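Local coordinates for protein prolyl endopeptidase (Myxococcus xanthus, PDB 2BKL) that probably hydrolyses oligopeptides on the carboxyl side of proline, and far less readily of alanine, as a serine endopeptidase of the S9A family, at residues A144-I152 with D163-A171; K174-E185 with L230-L241. All coordinates share one frame; numbering follows the deposited sequence.

Both contacts lie in the N-terminal beta-propeller domain, on the same side of the chain's centre, with their own centres about 17 Å apart. They come in series: contact 1 (144-152 with 163-171) closes before contact 2 (174-185 with 230-241) opens, and strand 174-175 is the next strand after 148-153. Contact 1 joins an outermost strand of one antiparallel sheet to the loop leading to the next sheet; contact 2 packs that next sheet against the one that follows. They meet where Ala-171 and Tyr-170 approach Glu-185, and where Leu-149 and Ile-165 pack on Tyr-184. Three successive sheets are thus connected, the first contact bordering the ligand pocket and the second lying farther out.

Contact 1: A144-I152 with D163-A171; sequences ADEAVLHVI and DVIEGGKYA. With ZAH (N-[(benzyloxy)carbonyl]-L-alanyl-L-proline), chain C.
Three backbone bonds tie Leu-149 and Ala-147 to the 163-171 loop. Leu-149 and Ile-165 form one antiparallel hydrogen-bonded pair, N to O 2.9 Å in each direction, and Gly-168 N donates to Ala-147 O at 3.0 Å. A side chain on Gly-168 would run into Leu-149.

Apolar contacts add to this: Val-148 crosses Val-164 at a slant, CG1 to CG1 3.8 Å, and Leu-149 CD1 reaches Ala-171 CB (3.8 Å).

Water carries most of the polar traffic. Lys-169, with CG anti to its own N (chi1 173°) and a bend at chi3, lays its CE 3.6 Å from Glu-146 OE1 and its CD above the rim of one face of the Tyr-170 ring. Its NZ donates to two waters, one bound to Asp-145 OD2 (2.7 Å), the other to Glu-146 OE1 (2.8 Å); these carboxylates also form salt bridges with Arg-618 and Arg-198. Replacement of Lys-169 by alanine would probably leave both waters without their donor and remove the methylene packing on the rim of the Tyr-170 ring, whose edge meets the benzyl ring of the bound Z-Ala-Pro.

Strand 134-141 flanks 148-152 through backbone bonds, while Tyr-184 of strand 181-186 packs on Leu-149 and Ile-165.

Contact 2: K174-E185 with L230-L241; sequences KWTPDSKGFYYE and LQSDLSRDGKYL. With SO4 (sulfate ion), chain F.
Glu-185 and Lys-174 close together on Ser-232. The glutamate, bent at chi2 (66°), turns its carboxylate across to strand 230-234, where OE2 accepts three bonds from different directions. Ser-232 N reaches Glu-185 OE2 on the anti side at 2.9 Å, Lys-174 NZ on the syn side at 2.8 Å in a salt bridge, and Ser-232 OG from above the carboxylate plane at 2.8 Å.

Lys-174 folds twice, at chi2 and chi3, and this curl carries NZ back to Glu-185 and also to Ser-232 O (3.0 Å), which it meets from above the carbonyl plane. On the way the lysine chain crosses that of Asp-233 at about a right angle, CG nearest OD1, while its CB lies against Leu-234 CB.

Beyond this polar cluster the packing is largely apolar. Tyr-183 and Leu-241 approach from opposite directions: Leu-241 CD1 sits over the middle of the ring, 4.0 Å from its centroid and 8° off the normal, a CH-pi contact. Leu-234 crosses Tyr-183 at about a right angle, its CD1 near CE2, and sends CD2 to Thr-176 CG2. At the outer end Pro-177 CG rests on Arg-236 O (3.6 Å) and the Asp-237 to Gly-238 peptide. Two type I turns face each other here, 176-179 and 235-238, and a CB on Gly-238 would clash with the proline ring. A sulfate, probably from the crystallisation liquor, is bound by Asp-178 N.

Strands 181-185 and 230-234 belong to neighbouring propeller sheets, and their axes stay 6.7 Å apart at closest. Side chains therefore span the interface: Glu-185 OE1 and Lys-174 NZ also bond to Thr-172, and the nearby ammonium and the two donors of Ser-232, its N and OG, would be expected to keep the buried glutamate ionised.

Contact 1: A144-I152 with D163-A171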
loop_
_atom_site.group_PDB
_atom_site.type_symbol
_atom_site.label_atom_id
_atom_site.label_comp_id
_atom_site.label_asym_id
_atom_site.label_seq_id
_atom_site.Cartn_x
_atom_site.Cartn_y
_atom_site.Cartn_z
ATOM N N ALA A 144 1.408 -13.723 1.848
ATOM C CA ALA A 144 0.344 -13.207 2.705
ATOM C C ALA A 144 0.950 -12.473 3.912
ATOM O O ALA A 144 2.181 -12.300 4.006
ATOM C CB ALA A 144 -0.594 -14.317 3.121
ATOM N N ASP A 145 0.123 -11.951 4.804
ATOM C CA ASP A 145 0.654 -11.120 5.885
ATOM C C ASP A 145 1.327 -11.912 7.002
ATOM O O ASP A 145 2.301 -11.442 7.602
ATOM C CB ASP A 145 -0.443 -10.267 6.518
ATOM C CG ASP A 145 -0.930 -9.155 5.618
ATOM O OD1 ASP A 145 -0.418 -8.933 4.484
ATOM O OD2 ASP A 145 -1.908 -8.478 5.992
ATOM N N GLU A 146 0.840 -13.114 7.263
ATOM C CA GLU A 146 1.374 -13.942 8.322
ATOM C C GLU A 146 2.857 -14.169 8.020
ATOM O O GLU A 146 3.234 -14.517 6.889
ATOM C CB GLU A 146 0.625 -15.298 8.419
ATOM C CG GLU A 146 0.833 -16.034 9.747
ATOM C CD GLU A 146 0.207 -15.321 10.947
ATOM O OE1 GLU A 146 -0.767 -14.577 10.766
ATOM O OE2 GLU A 146 0.701 -15.500 12.094
ATOM N N ALA A 147 3.689 -14.003 9.036
ATOM C CA ALA A 147 5.138 -14.046 8.863
ATOM C C ALA A 147 5.837 -14.736 10.037
ATOM O O ALA A 147 5.420 -14.603 11.187
ATOM C CB ALA A 147 5.692 -12.633 8.723
ATOM N N VAL A 148 6.936 -15.404 9.728
ATOM C CA VAL A 148 7.825 -15.953 10.734
ATOM C C VAL A 148 9.181 -15.308 10.571
ATOM O O VAL A 148 9.737 -15.278 9.474
ATOM C CB VAL A 148 7.910 -17.501 10.574
ATOM C CG1 VAL A 148 8.914 -18.130 11.545
ATOM C CG2 VAL A 148 6.520 -18.119 10.704
ATOM N N LEU A 149 9.738 -14.807 11.677
ATOM C CA LEU A 149 11.078 -14.220 11.643
ATOM C C LEU A 149 12.166 -15.268 11.761
ATOM O O LEU A 149 12.053 -16.213 12.561
ATOM C CB LEU A 149 11.235 -13.209 12.778
ATOM C CG LEU A 149 10.214 -12.060 12.821
ATOM C CD1 LEU A 149 10.453 -11.184 14.018
ATOM C CD2 LEU A 149 10.276 -11.267 11.483
ATOM N N HIS A 150 13.206 -15.092 10.965
ATOM C CA HIS A 150 14.418 -15.890 10.961
ATOM C C HIS A 150 15.623 -14.983 11.011
ATOM O O HIS A 150 15.531 -13.755 10.778
ATOM C CB HIS A 150 14.472 -16.719 9.674
ATOM C CG HIS A 150 13.453 -17.806 9.627
ATOM N ND1 HIS A 150 13.715 -19.084 10.073
ATOM C CD2 HIS A 150 12.170 -17.808 9.197
ATOM C CE1 HIS A 150 12.636 -19.831 9.902
ATOM N NE2 HIS A 150 11.675 -19.080 9.403
ATOM N N VAL A 151 16.781 -15.555 11.297
ATOM C CA VAL A 151 18.029 -14.827 11.245
ATOM C C VAL A 151 19.040 -15.636 10.481
ATOM O O VAL A 151 19.173 -16.851 10.715
ATOM C CB VAL A 151 18.581 -14.518 12.678
ATOM C CG1 VAL A 151 19.919 -13.772 12.601
ATOM C CG2 VAL A 151 17.589 -13.768 13.515
ATOM N N ILE A 152 19.780 -14.982 9.587
ATOM C CA ILE A 152 20.849 -15.603 8.837
ATOM C C ILE A 152 22.170 -14.965 9.211
ATOM O O ILE A 152 22.257 -13.735 9.374
ATOM C CB ILE A 152 20.607 -15.533 7.300
ATOM C CG1 ILE A 152 21.700 -16.280 6.548
ATOM C CG2 ILE A 152 20.434 -14.089 6.811
ATOM C CD1 ILE A 152 21.408 -16.533 5.063
ATOM N N ASP A 163 16.784 -18.843 16.508
ATOM C CA ASP A 163 16.178 -17.530 16.361
ATOM C C ASP A 163 15.082 -17.611 15.305
ATOM O O ASP A 163 15.225 -17.162 14.164
ATOM C CB ASP A 163 17.239 -16.495 15.975
ATOM C CG ASP A 163 18.413 -16.498 16.929
ATOM O OD1 ASP A 163 18.192 -16.232 18.125
ATOM O OD2 ASP A 163 19.570 -16.774 16.556
ATOM N N VAL A 164 13.975 -18.204 15.707
ATOM C CA VAL A 164 12.846 -18.423 14.821
ATOM C C VAL A 164 11.625 -18.003 15.613
ATOM O O VAL A 164 11.356 -18.559 16.682
ATOM C CB VAL A 164 12.701 -19.889 14.401
ATOM C CG1 VAL A 164 11.451 -20.071 13.528
ATOM C CG2 VAL A 164 13.964 -20.394 13.703
ATOM N N ILE A 165 10.900 -17.006 15.120
ATOM C CA ILE A 165 9.818 -16.430 15.876
ATOM C C ILE A 165 8.537 -16.357 15.052
ATOM O O ILE A 165 8.426 -15.562 14.095
ATOM C CB ILE A 165 10.195 -15.024 16.393
ATOM C CG1 ILE A 165 11.589 -14.964 17.034
ATOM C CG2 ILE A 165 9.164 -14.558 17.380
ATOM C CD1 ILE A 165 12.033 -13.572 17.412
ATOM N N GLU A 166 7.553 -17.184 15.390
ATOM C CA GLU A 166 6.238 -17.065 14.775
ATOM C C GLU A 166 5.504 -15.822 15.316
ATOM O O GLU A 166 5.912 -15.217 16.300
ATOM C CB GLU A 166 5.426 -18.364 14.957
ATOM C CG GLU A 166 6.120 -19.557 14.294
ATOM C CD GLU A 166 5.274 -20.818 14.127
ATOM O OE1 GLU A 166 4.033 -20.745 14.187
ATOM O OE2 GLU A 166 5.883 -21.891 13.901
ATOM N N GLY A 167 4.457 -15.411 14.640
ATOM C CA GLY A 167 3.735 -14.234 15.042
ATOM C C GLY A 167 4.397 -12.914 14.692
ATOM O O GLY A 167 4.143 -11.896 15.354
ATOM N N GLY A 168 5.175 -12.907 13.607
ATOM C CA GLY A 168 5.891 -11.727 13.181
ATOM C C GLY A 168 5.234 -10.850 12.149
ATOM O O GLY A 168 5.902 -9.985 11.580
ATOM N N LYS A 169 3.930 -11.022 11.931
ATOM C CA LYS A 169 3.199 -10.246 10.942
ATOM C C LYS A 169 3.529 -8.738 10.943
ATOM O O LYS A 169 3.734 -8.133 9.866
ATOM C CB LYS A 169 1.681 -10.381 11.171
ATOM C CG LYS A 169 0.842 -9.481 10.292
ATOM C CD LYS A 169 -0.680 -9.613 10.563
ATOM C CE LYS A 169 -1.181 -10.983 10.321
ATOM N NZ LYS A 169 -2.712 -10.940 10.244
ATOM N N TYR A 170 3.506 -8.137 12.133
ATOM C CA TYR A 170 3.678 -6.694 12.268
ATOM C C TYR A 170 5.109 -6.261 12.529
ATOM O O TYR A 170 5.363 -5.052 12.683
ATOM C CB TYR A 170 2.743 -6.136 13.344
ATOM C CG TYR A 170 1.272 -6.333 13.060
ATOM C CD1 TYR A 170 0.706 -5.890 11.875
ATOM C CD2 TYR A 170 0.426 -6.931 13.985
ATOM C CE1 TYR A 170 -0.658 -6.057 11.627
ATOM C CE2 TYR A 170 -0.941 -7.122 13.724
ATOM C CZ TYR A 170 -1.466 -6.692 12.546
ATOM O OH TYR A 170 -2.827 -6.904 12.285
ATOM N N ALA A 171 6.048 -7.206 12.561
ATOM C CA ALA A 171 7.421 -6.905 13.009
ATOM C C ALA A 171 8.270 -6.217 11.954
ATOM O O ALA A 171 8.288 -6.614 10.783
ATOM C CB ALA A 171 8.153 -8.167 13.469
HETATM C C1 ZAH C . -6.526 -2.088 1.305
HETATM O O2 ZAH C . -6.891 -0.765 0.982
HETATM C C3 ZAH C . -6.706 -2.415 2.806
HETATM C C4 ZAH C . -8.172 -2.319 3.239
HETATM C C5 ZAH C . -8.383 -0.897 3.743
HETATM C C6 ZAH C . -7.035 -0.382 4.177
HETATM N N7 ZAH C . -6.113 -1.414 3.721
HETATM C C8 ZAH C . -4.815 -1.398 4.017
HETATM O O9 ZAH C . -4.078 -2.419 3.615
HETATM C C10 ZAH C . -4.225 -0.406 5.042
HETATM C C11 ZAH C . -3.939 0.848 4.215
HETATM N N14 ZAH C . -2.986 -0.881 5.606
HETATM C C15 ZAH C . -2.967 -1.837 6.505
HETATM O O16 ZAH C . -4.071 -2.338 6.996
HETATM O O17 ZAH C . -1.693 -2.298 6.974
HETATM C C18 ZAH C . -1.763 -3.459 7.839
HETATM C C19 ZAH C . -0.384 -4.085 8.072
HETATM C C20 ZAH C . 0.587 -3.358 8.773
HETATM C C21 ZAH C . 1.851 -3.911 8.982
HETATM C C22 ZAH C . 2.132 -5.196 8.511
HETATM C C23 ZAH C . 1.158 -5.936 7.833
HETATM C C24 ZAH C . -0.100 -5.376 7.611
HETATM O O HOH W 1 -3.419 -9.401 8.004
HETATM O O HOH W 2 3.444 -9.071 7.301
HETATM O O HOH W 3 2.596 -13.678 11.871
HETATM O O HOH W 4 -2.838 -13.582 9.251
HETATM O O HOH W 5 3.010 -16.649 12.547
HETATM O O HOH W 6 16.323 -18.392 11.873
#

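Contact 2: K174-E185 with L230-L241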
loop_
_atom_site.group_PDB
_atom_site.type_symbol
_atom_site.label_atom_id
_atom_site.label_comp_id
_atom_site.label_asym_id
_atom_site.label_seq_id
_atom_site.Cartn_x
_atom_site.Cartn_y
_atom_site.Cartn_z
ATOM N N LYS A 174 14.220 -3.968 15.059
ATOM C CA LYS A 174 15.110 -2.864 15.426
ATOM C C LYS A 174 16.283 -3.432 16.215
ATOM O O LYS A 174 16.161 -3.690 17.403
ATOM C CB LYS A 174 14.401 -1.830 16.297
ATOM C CG LYS A 174 13.683 -0.670 15.603
ATOM C CD LYS A 174 12.493 -1.088 14.798
ATOM C CE LYS A 174 11.372 -1.682 15.624
ATOM N NZ LYS A 174 10.090 -1.831 14.814
ATOM N N TRP A 175 17.409 -3.627 15.542
ATOM C CA TRP A 175 18.630 -4.109 16.170
ATOM C C TRP A 175 19.221 -3.095 17.138
ATOM O O TRP A 175 19.272 -1.897 16.839
ATOM C CB TRP A 175 19.661 -4.431 15.124
ATOM C CG TRP A 175 19.386 -5.584 14.253
ATOM C CD1 TRP A 175 18.815 -5.576 13.019
ATOM C CD2 TRP A 175 19.771 -6.940 14.512
ATOM N NE1 TRP A 175 18.787 -6.849 12.514
ATOM C CE2 TRP A 175 19.385 -7.702 13.404
ATOM C CE3 TRP A 175 20.409 -7.587 15.582
ATOM C CZ2 TRP A 175 19.607 -9.083 13.330
ATOM C CZ3 TRP A 175 20.628 -8.938 15.512
ATOM C CH2 TRP A 175 20.238 -9.673 14.384
ATOM N N THR A 176 19.649 -3.554 18.299
ATOM C CA THR A 176 20.432 -2.693 19.183
ATOM C C THR A 176 21.839 -2.489 18.633
ATOM O O THR A 176 22.309 -3.296 17.853
ATOM C CB THR A 176 20.472 -3.242 20.610
ATOM O OG1 THR A 176 20.646 -4.661 20.596
ATOM C CG2 THR A 176 19.110 -3.029 21.290
ATOM N N PRO A 177 22.502 -1.397 19.006
ATOM C CA PRO A 177 23.856 -1.104 18.496
ATOM C C PRO A 177 24.888 -2.226 18.710
ATOM O O PRO A 177 25.841 -2.306 17.917
ATOM C CB PRO A 177 24.254 0.157 19.253
ATOM C CG PRO A 177 23.051 0.731 19.835
ATOM C CD PRO A 177 21.986 -0.314 19.862
ATOM N N ASP A 178 24.713 -3.072 19.724
ATOM C CA ASP A 178 25.626 -4.195 19.972
ATOM C C ASP A 178 25.409 -5.400 19.068
ATOM O O ASP A 178 26.160 -6.369 19.146
ATOM C CB ASP A 178 25.559 -4.627 21.439
ATOM C CG ASP A 178 24.160 -5.088 21.883
ATOM O OD1 ASP A 178 23.254 -5.255 21.029
ATOM O OD2 ASP A 178 23.904 -5.321 23.099
ATOM N N SER A 179 24.384 -5.328 18.225
ATOM C CA SER A 179 24.020 -6.403 17.293
ATOM C C SER A 179 23.712 -7.720 18.014
ATOM O O SER A 179 23.738 -8.790 17.380
ATOM C CB SER A 179 25.116 -6.640 16.236
ATOM O OG SER A 179 25.287 -5.485 15.458
ATOM N N LYS A 180 23.367 -7.640 19.291
ATOM C CA LYS A 180 23.126 -8.838 20.090
ATOM C C LYS A 180 21.661 -9.279 20.104
ATOM O O LYS A 180 21.353 -10.384 20.577
ATOM C CB LYS A 180 23.622 -8.623 21.524
ATOM C CG LYS A 180 25.149 -8.536 21.601
ATOM C CD LYS A 180 25.711 -8.881 22.964
ATOM C CE LYS A 180 27.244 -8.884 22.976
ATOM N NZ LYS A 180 27.816 -9.759 21.901
ATOM N N GLY A 181 20.774 -8.466 19.541
ATOM C CA GLY A 181 19.362 -8.803 19.492
ATOM C C GLY A 181 18.572 -7.626 18.953
ATOM O O GLY A 181 19.137 -6.592 18.512
ATOM N N PHE A 182 17.260 -7.768 18.910
ATOM C CA PHE A 182 16.418 -6.750 18.308
ATOM C C PHE A 182 15.061 -6.641 19.014
ATOM O O PHE A 182 14.535 -7.618 19.581
ATOM C CB PHE A 182 16.221 -7.029 16.828
ATOM C CG PHE A 182 15.747 -8.422 16.512
ATOM C CD1 PHE A 182 14.379 -8.757 16.614
ATOM C CD2 PHE A 182 16.636 -9.382 16.042
ATOM C CE1 PHE A 182 13.959 -10.055 16.300
ATOM C CE2 PHE A 182 16.194 -10.682 15.721
ATOM C CZ PHE A 182 14.872 -10.992 15.839
ATOM N N TYR A 183 14.521 -5.429 19.015
ATOM C CA TYR A 183 13.128 -5.169 19.393
ATOM C C TYR A 183 12.216 -5.495 18.234
ATOM O O TYR A 183 12.561 -5.275 17.079
ATOM C CB TYR A 183 12.950 -3.694 19.748
ATOM C CG TYR A 183 13.679 -3.261 21.002
ATOM C CD1 TYR A 183 13.100 -3.391 22.273
ATOM C CD2 TYR A 183 14.937 -2.671 20.933
ATOM C CE1 TYR A 183 13.741 -2.990 23.387
ATOM C CE2 TYR A 183 15.603 -2.294 22.073
ATOM C CZ TYR A 183 14.993 -2.438 23.293
ATOM O OH TYR A 183 15.615 -2.050 24.456
ATOM N N TYR A 184 11.028 -5.994 18.521
ATOM C CA TYR A 184 10.083 -6.317 17.456
ATOM C C TYR A 184 8.663 -6.409 17.996
ATOM O O TYR A 184 8.436 -6.572 19.192
ATOM C CB TYR A 184 10.464 -7.630 16.731
ATOM C CG TYR A 184 10.310 -8.849 17.611
ATOM C CD1 TYR A 184 11.202 -9.138 18.641
ATOM C CD2 TYR A 184 9.202 -9.659 17.502
ATOM C CE1 TYR A 184 11.022 -10.243 19.480
ATOM C CE2 TYR A 184 9.025 -10.769 18.331
ATOM C CZ TYR A 184 9.923 -11.043 19.332
ATOM O OH TYR A 184 9.738 -12.124 20.163
ATOM N N GLU A 185 7.724 -6.319 17.070
ATOM C CA GLU A 185 6.283 -6.387 17.309
ATOM C C GLU A 185 5.839 -7.825 17.122
ATOM O O GLU A 185 6.096 -8.431 16.086
ATOM C CB GLU A 185 5.555 -5.520 16.304
ATOM C CG GLU A 185 5.912 -4.040 16.298
ATOM C CD GLU A 185 7.332 -3.655 15.860
ATOM O OE1 GLU A 185 7.970 -4.326 15.049
ATOM O OE2 GLU A 185 7.869 -2.620 16.358
ATOM N N LEU A 230 0.315 -1.239 17.402
ATOM C CA LEU A 230 1.390 -0.916 18.330
ATOM C C LEU A 230 2.702 -1.073 17.578
ATOM O O LEU A 230 2.957 -2.115 16.994
ATOM C CB LEU A 230 1.342 -1.876 19.515
ATOM C CG LEU A 230 2.247 -1.549 20.696
ATOM C CD1 LEU A 230 1.727 -0.345 21.475
ATOM C CD2 LEU A 230 2.354 -2.762 21.609
ATOM N N GLN A 231 3.536 -0.042 17.585
ATOM C CA GLN A 231 4.795 -0.090 16.854
ATOM C C GLN A 231 5.916 0.493 17.680
ATOM O O GLN A 231 5.710 1.418 18.461
ATOM C CB GLN A 231 4.652 0.717 15.561
ATOM C CG GLN A 231 5.666 0.387 14.480
ATOM C CD GLN A 231 5.428 1.188 13.214
ATOM O OE1 GLN A 231 4.268 1.445 12.831
ATOM N NE2 GLN A 231 6.520 1.610 12.563
ATOM N N SER A 232 7.110 -0.072 17.543
ATOM C CA SER A 232 8.283 0.442 18.267
ATOM C C SER A 232 9.322 1.006 17.300
ATOM O O SER A 232 9.315 0.712 16.106
ATOM C CB SER A 232 8.899 -0.623 19.167
ATOM O OG SER A 232 9.524 -1.652 18.427
ATOM N N ASP A 233 10.218 1.827 17.850
ATOM C CA ASP A 233 11.403 2.267 17.113
ATOM C C ASP A 233 12.522 2.529 18.106
ATOM O O ASP A 233 12.268 2.681 19.295
ATOM C CB ASP A 233 11.097 3.529 16.312
ATOM C CG ASP A 233 12.028 3.729 15.104
ATOM O OD1 ASP A 233 12.896 2.852 14.843
ATOM O OD2 ASP A 233 11.967 4.755 14.367
ATOM N N LEU A 234 13.749 2.560 17.621
ATOM C CA LEU A 234 14.937 2.680 18.468
ATOM C C LEU A 234 15.892 3.664 17.812
ATOM O O LEU A 234 16.144 3.579 16.623
ATOM C CB LEU A 234 15.638 1.321 18.647
ATOM C CG LEU A 234 16.824 1.321 19.620
ATOM C CD1 LEU A 234 16.387 1.527 21.071
ATOM C CD2 LEU A 234 17.652 0.026 19.496
ATOM N N SER A 235 16.434 4.594 18.595
ATOM C CA SER A 235 17.422 5.513 18.065
ATOM C C SER A 235 18.708 4.768 17.725
ATOM O O SER A 235 18.988 3.706 18.250
ATOM C CB SER A 235 17.709 6.645 19.078
ATOM O OG SER A 235 18.302 6.156 20.259
ATOM N N ARG A 236 19.467 5.343 16.803
ATOM C CA ARG A 236 20.780 4.796 16.427
ATOM C C ARG A 236 21.729 4.528 17.569
ATOM O O ARG A 236 22.409 3.501 17.587
ATOM C CB ARG A 236 21.474 5.744 15.466
ATOM C CG ARG A 236 21.083 5.539 14.078
ATOM C CD ARG A 236 21.481 4.183 13.481
ATOM N NE ARG A 236 22.907 3.835 13.474
ATOM C CZ ARG A 236 23.829 4.435 12.719
ATOM N NH1 ARG A 236 23.498 5.470 11.950
ATOM N NH2 ARG A 236 25.097 4.022 12.728
ATOM N N ASP A 237 21.800 5.428 18.539
ATOM C CA ASP A 237 22.693 5.238 19.675
ATOM C C ASP A 237 22.156 4.262 20.720
ATOM O O ASP A 237 22.803 4.000 21.741
ATOM C CB ASP A 237 23.071 6.595 20.323
ATOM C CG ASP A 237 21.862 7.421 20.805
ATOM O OD1 ASP A 237 20.756 6.875 21.046
ATOM O OD2 ASP A 237 21.963 8.658 20.985
ATOM N N GLY A 238 20.947 3.722 20.479
ATOM C CA GLY A 238 20.349 2.779 21.402
ATOM C C GLY A 238 19.806 3.394 22.684
ATOM O O GLY A 238 19.324 2.695 23.564
ATOM N N LYS A 239 19.857 4.714 22.790
ATOM C CA LYS A 239 19.557 5.360 24.058
ATOM C C LYS A 239 18.086 5.719 24.222
ATOM O O LYS A 239 17.640 5.970 25.331
ATOM C CB LYS A 239 20.417 6.616 24.252
ATOM C CG LYS A 239 21.896 6.314 24.523
ATOM C CD LYS A 239 22.124 5.547 25.828
ATOM C CE LYS A 239 23.612 5.392 26.173
ATOM N NZ LYS A 239 24.024 3.945 26.168
ATOM N N TYR A 240 17.335 5.729 23.125
ATOM C CA TYR A 240 15.927 6.118 23.171
ATOM C C TYR A 240 15.088 5.080 22.455
ATOM O O TYR A 240 15.215 4.838 21.254
ATOM C CB TYR A 240 15.720 7.533 22.597
ATOM C CG TYR A 240 16.584 8.591 23.256
ATOM C CD1 TYR A 240 16.215 9.164 24.471
ATOM C CD2 TYR A 240 17.781 8.999 22.674
ATOM C CE1 TYR A 240 17.005 10.096 25.078
ATOM C CE2 TYR A 240 18.579 9.952 23.281
ATOM C CZ TYR A 240 18.176 10.480 24.488
ATOM O OH TYR A 240 18.956 11.437 25.153
ATOM N N LEU A 241 14.218 4.469 23.233
ATOM C CA LEU A 241 13.212 3.543 22.738
ATOM C C LEU A 241 11.839 4.212 22.691
ATOM O O LEU A 241 11.388 4.789 23.656
ATOM C CB LEU A 241 13.183 2.321 23.647
ATOM C CG LEU A 241 12.094 1.290 23.397
ATOM C CD1 LEU A 241 12.312 0.576 22.088
ATOM C CD2 LEU A 241 12.080 0.329 24.574
HETATM S S SO4 F . 23.329 -1.440 23.308
HETATM O O1 SO4 F . 23.000 -2.359 24.397
HETATM O O2 SO4 F . 23.342 -2.253 22.118
HETATM O O3 SO4 F . 22.383 -0.323 23.332
HETATM O O4 SO4 F . 24.683 -0.887 23.489
#